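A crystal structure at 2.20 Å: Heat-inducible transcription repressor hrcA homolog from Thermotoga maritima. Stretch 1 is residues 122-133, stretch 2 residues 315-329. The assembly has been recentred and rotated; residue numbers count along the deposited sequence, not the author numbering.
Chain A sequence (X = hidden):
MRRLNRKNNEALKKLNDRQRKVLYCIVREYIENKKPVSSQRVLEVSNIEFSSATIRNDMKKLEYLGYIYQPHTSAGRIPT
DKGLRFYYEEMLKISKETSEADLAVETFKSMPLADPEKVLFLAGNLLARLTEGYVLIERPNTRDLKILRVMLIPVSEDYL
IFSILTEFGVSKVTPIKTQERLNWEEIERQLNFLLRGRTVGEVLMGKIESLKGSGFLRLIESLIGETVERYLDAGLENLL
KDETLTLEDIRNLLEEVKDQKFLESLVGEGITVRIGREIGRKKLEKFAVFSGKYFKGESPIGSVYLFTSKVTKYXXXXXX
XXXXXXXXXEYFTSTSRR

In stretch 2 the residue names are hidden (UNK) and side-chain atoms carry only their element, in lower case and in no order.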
# COMPACT_ATOMS: atom_id res chain seq x y z
N LEU A 122 11.32 -4.22 -4.54
CA LEU A 122 10.24 -3.78 -3.69
C LEU A 122 10.68 -3.67 -2.24
O LEU A 122 10.33 -2.71 -1.57
CB LEU A 122 9.04 -4.71 -3.79
CG LEU A 122 8.34 -4.67 -5.14
CD1 LEU A 122 7.43 -5.88 -5.31
CD2 LEU A 122 7.54 -3.37 -5.29
N ALA A 123 11.44 -4.65 -1.77
CA ALA A 123 11.94 -4.65 -0.40
C ALA A 123 12.84 -3.44 -0.13
O ALA A 123 12.65 -2.75 0.87
CB ALA A 123 12.67 -5.97 -0.07
N GLY A 124 13.78 -3.16 -1.01
CA GLY A 124 14.75 -2.09 -0.80
C GLY A 124 14.07 -0.74 -0.78
O GLY A 124 14.34 0.12 0.09
N ASN A 125 13.12 -0.58 -1.68
CA ASN A 125 12.40 0.66 -1.80
C ASN A 125 11.42 0.93 -0.65
O ASN A 125 11.30 2.08 -0.22
CB ASN A 125 11.75 0.77 -3.17
CG ASN A 125 12.78 1.12 -4.26
OD1 ASN A 125 13.24 2.26 -4.35
ND2 ASN A 125 13.21 0.13 -5.04
N LEU A 126 10.75 -0.11 -0.14
CA LEU A 126 9.85 0.09 0.99
C LEU A 126 10.67 0.39 2.27
O LEU A 126 10.31 1.26 3.06
CB LEU A 126 8.98 -1.14 1.22
CG LEU A 126 7.95 -0.98 2.35
CD1 LEU A 126 6.93 0.11 2.04
CD2 LEU A 126 7.20 -2.28 2.61
N LEU A 127 11.76 -0.34 2.44
CA LEU A 127 12.66 -0.16 3.56
C LEU A 127 13.24 1.27 3.57
O LEU A 127 13.25 1.92 4.60
CB LEU A 127 13.80 -1.19 3.49
CG LEU A 127 14.48 -1.77 4.73
CD1 LEU A 127 15.91 -2.24 4.43
CD2 LEU A 127 14.47 -0.93 5.93
N ALA A 128 13.76 1.73 2.43
CA ALA A 128 14.31 3.08 2.29
C ALA A 128 13.26 4.15 2.57
O ALA A 128 13.51 5.11 3.29
CB ALA A 128 14.86 3.29 0.87
N ARG A 129 12.08 3.97 2.00
CA ARG A 129 11.00 4.94 2.18
C ARG A 129 10.54 5.09 3.63
O ARG A 129 10.40 6.21 4.11
CB ARG A 129 9.81 4.56 1.32
CG ARG A 129 8.69 5.55 1.42
CD ARG A 129 7.75 5.49 0.25
NE ARG A 129 7.26 4.13 0.01
CZ ARG A 129 6.18 3.84 -0.73
NH1 ARG A 129 5.45 4.81 -1.29
NH2 ARG A 129 5.83 2.57 -0.90
N LEU A 130 10.35 3.98 4.32
CA LEU A 130 9.79 3.98 5.67
C LEU A 130 10.78 4.43 6.75
O LEU A 130 10.38 4.83 7.82
CB LEU A 130 9.28 2.59 6.03
CG LEU A 130 8.15 2.02 5.18
CD1 LEU A 130 7.64 0.73 5.80
CD2 LEU A 130 7.03 3.03 4.98
N THR A 131 12.08 4.33 6.47
CA THR A 131 13.11 4.73 7.42
C THR A 131 13.86 6.00 7.03
O THR A 131 14.77 6.41 7.74
CB THR A 131 14.14 3.62 7.57
OG1 THR A 131 14.79 3.41 6.31
CG2 THR A 131 13.48 2.31 7.93
N GLU A 132 13.52 6.58 5.89
CA GLU A 132 14.27 7.70 5.32
C GLU A 132 15.76 7.40 5.30
O GLU A 132 16.58 8.24 5.70
CB GLU A 132 13.99 8.99 6.11
CG GLU A 132 12.52 9.40 6.15
CD GLU A 132 12.23 10.42 7.25
OE1 GLU A 132 12.90 10.38 8.32
OE2 GLU A 132 11.31 11.25 7.07
N GLY A 133 16.11 6.20 4.84
CA GLY A 133 17.50 5.78 4.73
C GLY A 133 17.95 5.42 3.33
O GLY A 133 17.21 5.56 2.34
N UNK A 315 13.91 2.63 16.90
CA UNK A 315 12.88 1.60 17.13
C UNK A 315 12.13 1.37 15.82
O UNK A 315 11.90 0.24 15.43
c UNK A 315 11.91 2.05 18.23
o UNK A 315 10.70 1.01 20.05
o UNK A 315 10.98 -0.18 18.31
c UNK A 315 11.17 0.90 18.90
N UNK A 316 11.77 2.44 15.15
CA UNK A 316 11.10 2.32 13.85
C UNK A 316 12.01 1.58 12.87
O UNK A 316 11.57 0.64 12.21
c UNK A 316 10.22 5.04 11.18
c UNK A 316 10.05 3.72 11.93
n UNK A 316 13.36 6.89 10.55
n UNK A 316 11.20 7.61 10.33
n UNK A 316 11.62 5.44 11.03
c UNK A 316 12.05 6.64 10.63
c UNK A 316 10.68 3.70 13.32
N UNK A 317 13.28 1.97 12.81
CA UNK A 317 14.20 1.39 11.84
C UNK A 317 14.45 -0.10 12.07
O UNK A 317 14.54 -0.87 11.11
o UNK A 317 14.39 4.02 10.92
c UNK A 317 15.55 2.13 11.83
n UNK A 317 16.53 4.30 11.49
c UNK A 317 15.44 3.56 11.37
N UNK A 318 14.58 -0.48 13.33
CA UNK A 318 14.76 -1.87 13.73
C UNK A 318 13.56 -2.69 13.32
O UNK A 318 13.69 -3.77 12.74
c UNK A 318 15.16 -3.46 15.64
c UNK A 318 14.59 -5.44 16.41
n UNK A 318 14.15 -4.21 16.20
c UNK A 318 16.23 -4.28 15.53
c UNK A 318 14.97 -2.04 15.23
n UNK A 318 15.85 -5.51 16.02
N UNK A 319 12.38 -2.18 13.64
CA UNK A 319 11.14 -2.89 13.35
C UNK A 319 10.95 -3.12 11.85
O UNK A 319 10.59 -4.21 11.44
c UNK A 319 7.57 -1.50 13.54
n UNK A 319 7.23 1.39 13.52
n UNK A 319 7.78 -0.57 14.64
c UNK A 319 8.60 -2.61 13.63
c UNK A 319 9.99 -2.08 13.90
c UNK A 319 7.64 0.74 14.60
n UNK A 319 7.89 1.43 15.70
N UNK A 320 11.15 -2.08 11.06
CA UNK A 320 10.95 -2.14 9.63
C UNK A 320 11.99 -3.06 8.98
O UNK A 320 11.65 -3.82 8.09
c UNK A 320 11.01 -0.74 8.99
c UNK A 320 11.01 -0.82 7.49
c UNK A 320 9.84 0.08 9.43
N UNK A 321 13.22 -3.02 9.47
CA UNK A 321 14.35 -3.75 8.88
C UNK A 321 14.15 -5.20 9.14
O UNK A 321 14.19 -6.00 8.22
c UNK A 321 19.30 -4.72 7.74
c UNK A 321 15.65 -3.26 9.49
c UNK A 321 17.54 -4.93 9.36
c UNK A 321 16.90 -3.81 8.84
c UNK A 321 17.50 -3.12 7.80
c UNK A 321 18.74 -5.39 8.81
c UNK A 321 18.69 -3.56 7.25
N UNK A 322 13.87 -5.54 10.39
CA UNK A 322 13.59 -6.91 10.75
C UNK A 322 12.39 -7.54 9.98
O UNK A 322 12.47 -8.67 9.52
o UNK A 322 13.64 -9.69 14.68
o UNK A 322 12.36 -7.90 14.85
c UNK A 322 13.38 -7.03 12.26
c UNK A 322 13.23 -8.48 12.68
c UNK A 322 13.08 -8.68 14.18
N UNK A 323 11.28 -6.82 9.87
CA UNK A 323 10.12 -7.33 9.11
C UNK A 323 10.49 -7.67 7.67
O UNK A 323 10.19 -8.75 7.20
c UNK A 323 6.72 -7.46 9.45
c UNK A 323 8.97 -6.33 9.12
c UNK A 323 7.31 -6.74 7.25
c UNK A 323 6.10 -7.21 6.78
c UNK A 323 5.51 -7.93 8.98
o UNK A 323 4.02 -8.25 7.15
c UNK A 323 5.22 -7.81 7.63
c UNK A 323 7.65 -6.86 8.60
N UNK A 324 11.17 -6.75 6.98
CA UNK A 324 11.48 -6.92 5.56
C UNK A 324 12.48 -8.05 5.34
O UNK A 324 12.32 -8.84 4.42
c UNK A 324 12.76 -5.86 3.60
c UNK A 324 12.00 -5.59 4.91
c UNK A 324 10.23 -4.00 5.48
c UNK A 324 10.85 -4.72 4.46
N UNK A 325 13.51 -8.10 6.18
CA UNK A 325 14.47 -9.18 6.13
C UNK A 325 13.78 -10.52 6.29
O UNK A 325 14.08 -11.43 5.54
c UNK A 325 15.55 -9.08 7.19
c UNK A 325 17.47 -9.21 5.53
c UNK A 325 16.97 -8.65 6.83
c UNK A 325 17.85 -9.10 7.95
N UNK A 326 12.91 -10.65 7.28
CA UNK A 326 12.14 -11.89 7.46
C UNK A 326 11.27 -12.22 6.23
O UNK A 326 11.08 -13.38 5.91
c UNK A 326 12.01 -11.91 10.00
n UNK A 326 11.34 -11.58 11.10
o UNK A 326 13.18 -12.27 10.03
c UNK A 326 11.24 -11.82 8.69
N UNK A 327 10.75 -11.20 5.56
CA UNK A 327 9.96 -11.39 4.34
C UNK A 327 10.81 -11.88 3.19
O UNK A 327 10.36 -12.66 2.39
c UNK A 327 7.73 -10.28 5.76
n UNK A 327 7.66 -12.44 7.62
n UNK A 327 5.60 -13.12 6.79
c UNK A 327 7.94 -9.84 4.39
n UNK A 327 6.68 -11.27 5.87
c UNK A 327 6.66 -12.27 6.75
c UNK A 327 9.32 -10.08 3.87
N UNK A 328 12.04 -11.39 3.11
CA UNK A 328 12.92 -11.78 2.03
C UNK A 328 13.32 -13.22 2.23
O UNK A 328 13.32 -13.99 1.29
c UNK A 328 13.97 -9.50 1.39
c UNK A 328 15.25 -8.72 1.47
c UNK A 328 14.18 -10.89 1.98
c UNK A 328 13.50 -9.60 -0.04
N UNK A 329 13.64 -13.58 3.47
CA UNK A 329 13.95 -14.97 3.80
C UNK A 329 12.78 -15.87 3.45
O UNK A 329 12.98 -16.98 2.95
o UNK A 329 15.58 -14.57 5.51
c UNK A 329 14.30 -15.13 5.28

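Stretch 2 is helical throughout, and its side chains can be identified in order from their atoms. Position 315 carries two carbons, the second bearing two oxygens, and lies beyond reach of stretch 1; it is Asp315. At 316 three carbons lead to a nitrogen and then to a carbon with two further nitrogens, a guanidinium that lies beside the backbone carbonyls of Leu130 and Thr131. This is Arg316, whose CD is 3.4 Å from Leu130 O. Its NH2 comes within 3.2 Å of Thr131 O, but the angle is too poor for a hydrogen bond.

Position 317 has two carbons, the second carrying one oxygen and one nitrogen, with the oxygen near the CB of Thr131. It is Asn317, and OD1 lies 3.4 Å from Thr131 CB. The same oxygen accepts hydrogen bonds from Arg316 NE and Arg316 NH2, each 3.1 Å from Asn317 OD1, and so steadies the guanidinium, while ND2 is satisfied elsewhere in the structure.

One carbon followed by a five-membered ring of three carbons and two nitrogens marks 318, pointing away from stretch 1, as His318. Position 319 repeats the guanidinium pattern without touching stretch 1: Arg319. At 320 a single carbon forks into two, facing Leu127, Leu130 and Thr131; this is Val320. Its CG1 is 3.8 Å from Leu127 CD2, 4.1 Å from Leu130 CD1 and 4.0 Å from Thr131 CG2, so one methyl serves three neighbours.

Position 321 bears one carbon and a six-carbon ring without a hydroxyl, reached by Leu127: Phe321, with CD1 3.8 Å from Leu127 CD1. Three carbons ending in two oxygens, far from stretch 1, make 322 Glu322. At 323 the six-carbon ring carries an oxygen, giving Tyr323, again without contact.

Four carbons forked at the first, with one arm two carbons long, lie against Ala123 at 324. This is Ile324, whose CG2 is 3.7 Å from Ala123 CB. Position 325 has four carbons forked at the second and makes no contact: Leu325. At 326 two carbons, the second carrying one oxygen and one nitrogen, again lie out of reach of stretch 1; this is Asn326. At 327 a third guanidinium chain starts toward stretch 1 but its end leads away; it is Arg327. Position 328, four carbons forked at the second, reaches Ala123 and is Leu328, with CD2 3.7 Å from Ala123 CB. One carbon and one oxygen complete the series at 329 as Ser329, whose OG makes a weak hydrogen bond to Leu325 O, 3.5 Å away.

The helices run nearly antiparallel, at 170°, with axes 9.9 Å apart at closest approach. Ala123, Leu127 and Thr131 pair with Ile324, Val320 and Asn317 in register, and the small Ala123 side chain fits against both Ile324 and Leu328. No hydrogen bond crosses the contact. Apolar packing therefore dominates, supplemented at one end by a long salt bridge, 3.8 Å between Glu132 OE1 and Arg316 NH1.

Stretch 2 (315-329) DRNHRVFEYILNRLS
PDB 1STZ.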